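Local coordinates for N-acetyltransferase domain-containing protein (Xanthomonas campestris pv. campestris, PDB 2OZH) that probably transfers an acyl group, most likely acetyl from acetyl-CoA, in the manner of GNAT-family acetyltransferases, at residues H6-D10 against N11-D15; D32-L35 against A36-Q39. All coordinates share one frame; numbering follows the deposited sequence.

Contact 1: H6-D10 against N11-D15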
ATOM      1  N   HIS A   6       0.537  25.914  -5.219  1.00 13.67           N
ATOM      2  CA  HIS A   6      -0.511  25.177  -5.872  1.00 12.44           C
ATOM      3  C   HIS A   6      -0.322  23.699  -5.587  1.00 12.78           C
ATOM      4  O   HIS A   6       0.782  23.168  -5.772  1.00 13.88           O
ATOM      5  CB  HIS A   6      -0.392  25.345  -7.388  1.00 13.14           C
ATOM      6  CG  HIS A   6      -0.508  26.744  -7.859  1.00 14.52           C
ATOM      7  ND1 HIS A   6      -1.705  27.427  -7.863  1.00 15.16           N
ATOM      8  CD2 HIS A   6       0.415  27.592  -8.362  1.00 15.66           C
ATOM      9  CE1 HIS A   6      -1.501  28.639  -8.348  1.00 14.60           C
ATOM     10  NE2 HIS A   6      -0.222  28.769  -8.649  1.00 15.13           N
ATOM     11  N   VAL A   7      -1.388  22.988  -5.182  1.00 11.93           N
ATOM     12  CA  VAL A   7      -1.329  21.566  -4.918  1.00 12.91           C
ATOM     13  C   VAL A   7      -2.186  20.882  -5.958  1.00 14.52           C
ATOM     14  O   VAL A   7      -3.353  21.261  -6.167  1.00 15.12           O
ATOM     15  CB  VAL A   7      -1.821  21.197  -3.489  1.00 14.90           C
ATOM     16  CG1 VAL A   7      -1.744  19.701  -3.303  1.00 15.99           C
ATOM     17  CG2 VAL A   7      -0.921  21.908  -2.447  1.00 18.92           C
ATOM     18  N   SER A   8      -1.611  19.914  -6.659  1.00 12.39           N
ATOM     19  CA  SER A   8      -2.325  19.169  -7.674  1.00 11.56           C
ATOM     20  C   SER A   8      -2.139  17.683  -7.523  1.00 11.80           C
ATOM     21  O   SER A   8      -1.095  17.222  -7.035  1.00 13.26           O
ATOM     22  CB  SER A   8      -1.813  19.564  -9.046  1.00 12.82           C
ATOM     23  OG  SER A   8      -2.512  18.876 -10.102  1.00 15.24           O
ATOM     24  N   THR A   9      -3.159  16.931  -7.945  1.00 11.55           N
ATOM     25  CA  THR A   9      -3.044  15.498  -8.088  1.00 11.32           C
ATOM     26  C   THR A   9      -3.037  15.041  -9.550  1.00 12.37           C
ATOM     27  O   THR A   9      -3.145  13.854  -9.834  1.00 12.69           O
ATOM     28  CB  THR A   9      -4.153  14.740  -7.341  1.00 12.82           C
ATOM     29  OG1 THR A   9      -5.423  15.247  -7.774  1.00 17.61           O
ATOM     30  CG2 THR A   9      -3.993  14.917  -5.853  1.00 14.54           C
ATOM     31  N   ASP A  10      -2.861  15.980 -10.482  1.00 11.23           N
ATOM     32  CA  ASP A  10      -2.753  15.677 -11.901  1.00 10.40           C
ATOM     33  C   ASP A  10      -1.308  15.330 -12.251  1.00 10.69           C
ATOM     34  O   ASP A  10      -0.448  16.226 -12.279  1.00 10.75           O
ATOM     35  CB  ASP A  10      -3.247  16.890 -12.689  1.00 11.12           C
ATOM     36  CG  ASP A  10      -3.248  16.660 -14.183  1.00 16.47           C
ATOM     37  OD1 ASP A  10      -2.608  15.736 -14.709  1.00 14.12           O
ATOM     38  OD2 ASP A  10      -3.908  17.490 -14.858  1.00 21.81           O
ATOM     39  N   ASN A  11      -1.039  14.050 -12.527  1.00 11.15           N
ATOM     40  CA  ASN A  11       0.315  13.628 -12.772  1.00 10.52           C
ATOM     41  C   ASN A  11       0.959  14.313 -13.952  1.00 11.07           C
ATOM     42  O   ASN A  11       2.205  14.378 -14.013  1.00 10.51           O
ATOM     43  CB  ASN A  11       0.393  12.128 -12.988  1.00 11.46           C
ATOM     44  CG  ASN A  11       0.203  11.307 -11.712  1.00 12.10           C
ATOM     45  OD1 ASN A  11       0.061  11.833 -10.618  1.00 11.99           O
ATOM     46  ND2 ASN A  11       0.256   9.996 -11.878  1.00 13.71           N
ATOM     47  N   SER A  12       0.155  14.812 -14.892  1.00 10.17           N
ATOM     48  CA  SER A  12       0.737  15.479 -16.041  1.00 10.80           C
ATOM     49  C   SER A  12       1.529  16.740 -15.699  1.00 10.91           C
ATOM     50  O   SER A  12       2.386  17.145 -16.495  1.00 12.00           O
ATOM     51  CB  SER A  12      -0.311  15.794 -17.109  1.00 11.62           C
ATOM     52  OG  SER A  12      -1.190  16.809 -16.671  1.00 14.05           O
ATOM     53  N   LEU A  13       1.233  17.366 -14.571  1.00 10.71           N
ATOM     54  CA  LEU A  13       1.960  18.550 -14.111  1.00  9.17           C
ATOM     55  C   LEU A  13       3.277  18.202 -13.421  1.00 10.68           C
ATOM     56  O   LEU A  13       4.147  19.065 -13.315  1.00 10.52           O
ATOM     57  CB  LEU A  13       1.116  19.342 -13.129  1.00 10.78           C
ATOM     58  CG  LEU A  13      -0.018  20.104 -13.800  1.00 11.14           C
ATOM     59  CD1 LEU A  13      -1.128  20.427 -12.802  1.00 12.70           C
ATOM     60  CD2 LEU A  13       0.493  21.374 -14.426  1.00 11.63           C
ATOM     61  N   LEU A  14       3.468  16.958 -12.986  1.00 10.56           N
ATOM     62  CA  LEU A  14       4.686  16.620 -12.240  1.00 10.58           C
ATOM     63  C   LEU A  14       5.933  16.790 -13.091  1.00 10.68           C
ATOM     64  O   LEU A  14       5.926  16.488 -14.298  1.00 11.24           O
ATOM     65  CB  LEU A  14       4.611  15.184 -11.737  1.00 10.60           C
ATOM     66  CG  LEU A  14       3.507  14.875 -10.722  1.00 12.18           C
ATOM     67  CD1 LEU A  14       3.437  13.375 -10.502  1.00 10.88           C
ATOM     68  CD2 LEU A  14       3.727  15.609  -9.410  1.00 10.90           C
ATOM     69  N   ASP A  15       7.010  17.201 -12.442  1.00 10.22           N
ATOM     70  CA  ASP A  15       8.333  17.290 -13.057  1.00  9.81           C
ATOM     71  C   ASP A  15       9.039  15.987 -12.704  1.00 10.13           C
ATOM     72  O   ASP A  15       9.649  15.853 -11.649  1.00 10.37           O
ATOM     73  CB  ASP A  15       9.055  18.526 -12.531  1.00  9.75           C
ATOM     74  CG  ASP A  15      10.423  18.757 -13.168  1.00 10.20           C
ATOM     75  OD1 ASP A  15      10.991  17.785 -13.717  1.00 11.15           O
ATOM     76  OD2 ASP A  15      10.916  19.908 -13.057  1.00 11.32           O
TER
HETATM   77  O   HOH W   1      -2.112  11.443  -9.036  1.00 10.54           O
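Asp10 and Ser12 meet through a single carboxylate oxygen. Asp10 OD1 takes the hydroxyl of Ser12, OG to OD1 2.6 Å, and also the backbone N-H of the same residue, Ser12 N to OD1 2.9 Å. Both donors come from the same face of the carboxylate, well above its plane, the hydroxyl 46° out of it. With CG of Asp10 anti to its own nitrogen (chi1 -177°), the carboxylate swings forward over the start of the 3-10 turn 11-13. Ser12 OG sits between its backbone N and carbonyl carbon, which brings hydroxyl and amide to the same acceptor. Two bonds from one residue should limit rotation of the carboxylate.

The main chain closes the turn as well: Leu13 N donates to Asp10 O at 3.1 Å. Leu13 then folds back, and its CD1 methyl reaches Ser8 OG at 3.4 Å and lies against the CB of Asp10. That same Ser8 OG accepts from Asp10 N at 2.9 Å, forming an ST turn as the strand ends. A water links Thr9 O to Asn11 OD1, 2.7 Å from the latter.

The whole corner lies at the surface, carrying the chain from strand 6-8, paired with strand 46-52, toward helix 16-26. Leu13 also touches Phe51 of strand 46-52, while Leu14 reaches across to Phe59 of strand 55-64.

Contact 2: D32-L35 against A36-Q39; sequences DIPL and ALVQ
Ile33 and Val38 make the closest apolar contact where the loop 32-34 runs into helix 35-43: CG2 of Ile33 meets CG2 of Val38 at 3.7 Å, the two side chains crossing at about a right angle. Ile33 CG1 stands anti to its backbone nitrogen (chi1 -171°), and the branch it starts packs on the helix: CG1 is 4.0 Å from Leu37 CB, and CD1 touches the same Val38 methyl. Val38 CG2, the methyl that meets Ile33, also rests 3.5 Å from Pro34 O. Pro34 and Leu37 lie side by side and point the same way, with Pro34 CD 4.0 Å from Leu37 CD1. Tyr140 touches Ile33, Pro34 and Leu37 from the C-terminal part of the chain, and Ile33 also packs on Thr68 of the second subunit.

The hydrogen bonds belong to the backbone. Pro34, at the N-cap position, offers its carbonyl oxygen to Val38 N, with Pro34 O to Val38 N 3.1 Å; Leu37 N adds a weak bond to the same oxygen. One residue on, Leu35 O accepts from Gln39 N at 2.9 Å. The amide end of Gln39 turns to Asp43 further along the helix.

Chemically, then, main-chain i to i+4 bonds set the start of the helix, and apolar packing by Ile33 and Pro34 fixes how the loop lies against its first turn. No side-chain hydrogen bond or salt bridge crosses between the two segments.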
ATOM      1  N   ASP A  32      19.481   5.952  -5.667  1.00 12.82           N
ATOM      2  CA  ASP A  32      19.795   5.280  -6.929  1.00 12.71           C
ATOM      3  C   ASP A  32      18.585   4.687  -7.650  1.00 12.93           C
ATOM      4  O   ASP A  32      18.743   3.943  -8.610  1.00 14.83           O
ATOM      5  CB  ASP A  32      20.897   4.225  -6.742  1.00 14.15           C
ATOM      6  CG  ASP A  32      22.245   4.834  -6.420  1.00 18.85           C
ATOM      7  OD1 ASP A  32      22.579   5.893  -6.987  1.00 17.51           O
ATOM      8  OD2 ASP A  32      22.996   4.240  -5.606  1.00 21.19           O
ATOM      9  N   ILE A  33      17.370   5.072  -7.262  1.00 12.82           N
ATOM     10  CA  ILE A  33      16.169   4.521  -7.911  1.00 12.07           C
ATOM     11  C   ILE A  33      16.204   4.831  -9.421  1.00 12.76           C
ATOM     12  O   ILE A  33      16.503   5.976  -9.823  1.00 13.13           O
ATOM     13  CB  ILE A  33      14.869   5.057  -7.270  1.00 12.51           C
ATOM     14  CG1 ILE A  33      13.650   4.298  -7.829  1.00 13.21           C
ATOM     15  CG2 ILE A  33      14.715   6.575  -7.420  1.00 13.70           C
ATOM     16  CD1 ILE A  33      12.374   4.553  -7.098  1.00 13.80           C
ATOM     17  N   PRO A  34      15.936   3.823 -10.275  1.00 11.92           N
ATOM     18  CA  PRO A  34      15.881   4.131 -11.714  1.00 11.58           C
ATOM     19  C   PRO A  34      14.703   4.971 -12.137  1.00 12.55           C
ATOM     20  O   PRO A  34      13.635   4.906 -11.547  1.00 12.13           O
ATOM     21  CB  PRO A  34      15.800   2.752 -12.391  1.00 13.53           C
ATOM     22  CG  PRO A  34      16.252   1.780 -11.324  1.00 15.66           C
ATOM     23  CD  PRO A  34      15.834   2.365 -10.014  1.00 12.72           C
ATOM     24  N   LEU A  35      14.913   5.782 -13.171  1.00 11.34           N
ATOM     25  CA  LEU A  35      13.866   6.607 -13.757  1.00 11.11           C
ATOM     26  C   LEU A  35      12.627   5.803 -14.108  1.00 11.78           C
ATOM     27  O   LEU A  35      11.526   6.224 -13.857  1.00 12.16           O
ATOM     28  CB  LEU A  35      14.395   7.328 -14.989  1.00 12.23           C
ATOM     29  CG  LEU A  35      13.384   8.168 -15.762  1.00 11.52           C
ATOM     30  CD1 LEU A  35      12.746   9.248 -14.890  1.00 13.55           C
ATOM     31  CD2 LEU A  35      14.030   8.812 -16.960  1.00 13.62           C
ATOM     32  N   ALA A  36      12.818   4.631 -14.697  1.00 11.89           N
ATOM     33  CA  ALA A  36      11.671   3.850 -15.145  1.00 13.54           C
ATOM     34  C   ALA A  36      10.828   3.434 -13.977  1.00 12.90           C
ATOM     35  O   ALA A  36       9.589   3.336 -14.103  1.00 13.34           O
ATOM     36  CB  ALA A  36      12.138   2.622 -15.932  1.00 14.48           C
ATOM     37  N   LEU A  37      11.430   3.196 -12.813  1.00 12.65           N
ATOM     38  CA  LEU A  37      10.671   2.830 -11.630  1.00 12.89           C
ATOM     39  C   LEU A  37       9.956   4.031 -11.063  1.00 12.32           C
ATOM     40  O   LEU A  37       8.847   3.927 -10.543  1.00 13.22           O
ATOM     41  CB  LEU A  37      11.520   2.176 -10.531  1.00 15.72           C
ATOM     42  CG  LEU A  37      11.964   0.765 -10.758  1.00 18.88           C
ATOM     43  CD1 LEU A  37      12.528   0.216  -9.446  1.00 16.59           C
ATOM     44  CD2 LEU A  37      10.784  -0.113 -11.267  1.00 18.55           C
ATOM     45  N   VAL A  38      10.604   5.196 -11.084  1.00 11.78           N
ATOM     46  CA  VAL A  38       9.928   6.432 -10.651  1.00 11.00           C
ATOM     47  C   VAL A  38       8.685   6.643 -11.493  1.00 11.31           C
ATOM     48  O   VAL A  38       7.618   6.920 -10.955  1.00 11.75           O
ATOM     49  CB  VAL A  38      10.897   7.645 -10.746  1.00 11.10           C
ATOM     50  CG1 VAL A  38      10.153   8.945 -10.471  1.00 12.67           C
ATOM     51  CG2 VAL A  38      12.036   7.480  -9.754  1.00 12.95           C
ATOM     52  N   GLN A  39       8.813   6.538 -12.805  1.00 11.08           N
ATOM     53  CA  GLN A  39       7.687   6.765 -13.678  1.00 11.03           C
ATOM     54  C   GLN A  39       6.581   5.756 -13.433  1.00 10.73           C
ATOM     55  O   GLN A  39       5.406   6.144 -13.317  1.00 11.98           O
ATOM     56  CB  GLN A  39       8.090   6.724 -15.142  1.00 12.91           C
ATOM     57  CG  GLN A  39       6.929   7.116 -16.073  1.00 15.38           C
ATOM     58  CD  GLN A  39       6.578   8.580 -16.038  1.00 17.95           C
ATOM     59  OE1 GLN A  39       7.397   9.420 -16.433  1.00 18.37           O
ATOM     60  NE2 GLN A  39       5.376   8.907 -15.605  1.00 16.34           N
TER

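Contacts 1 and 2 come in series along the chain, at the approaches to two successive helices: contact 1 leads from the first strand into helix 16-26, and contact 2 opens helix 35-43. Their centres are about 18 Å apart and their nearest atoms about 6 Å, so they do not touch. Helix 16-26 joins them, since Asp15 caps its start through Leu18 N, while its residues Ile16 and His20 pack on Leu35. A weak hydrogen bond from Asn11 to Ile42 O also ties contact 1 to the helix begun in contact 2. Neither contact includes a bound ligand; both belong to the N-terminal portion of the GNAT fold.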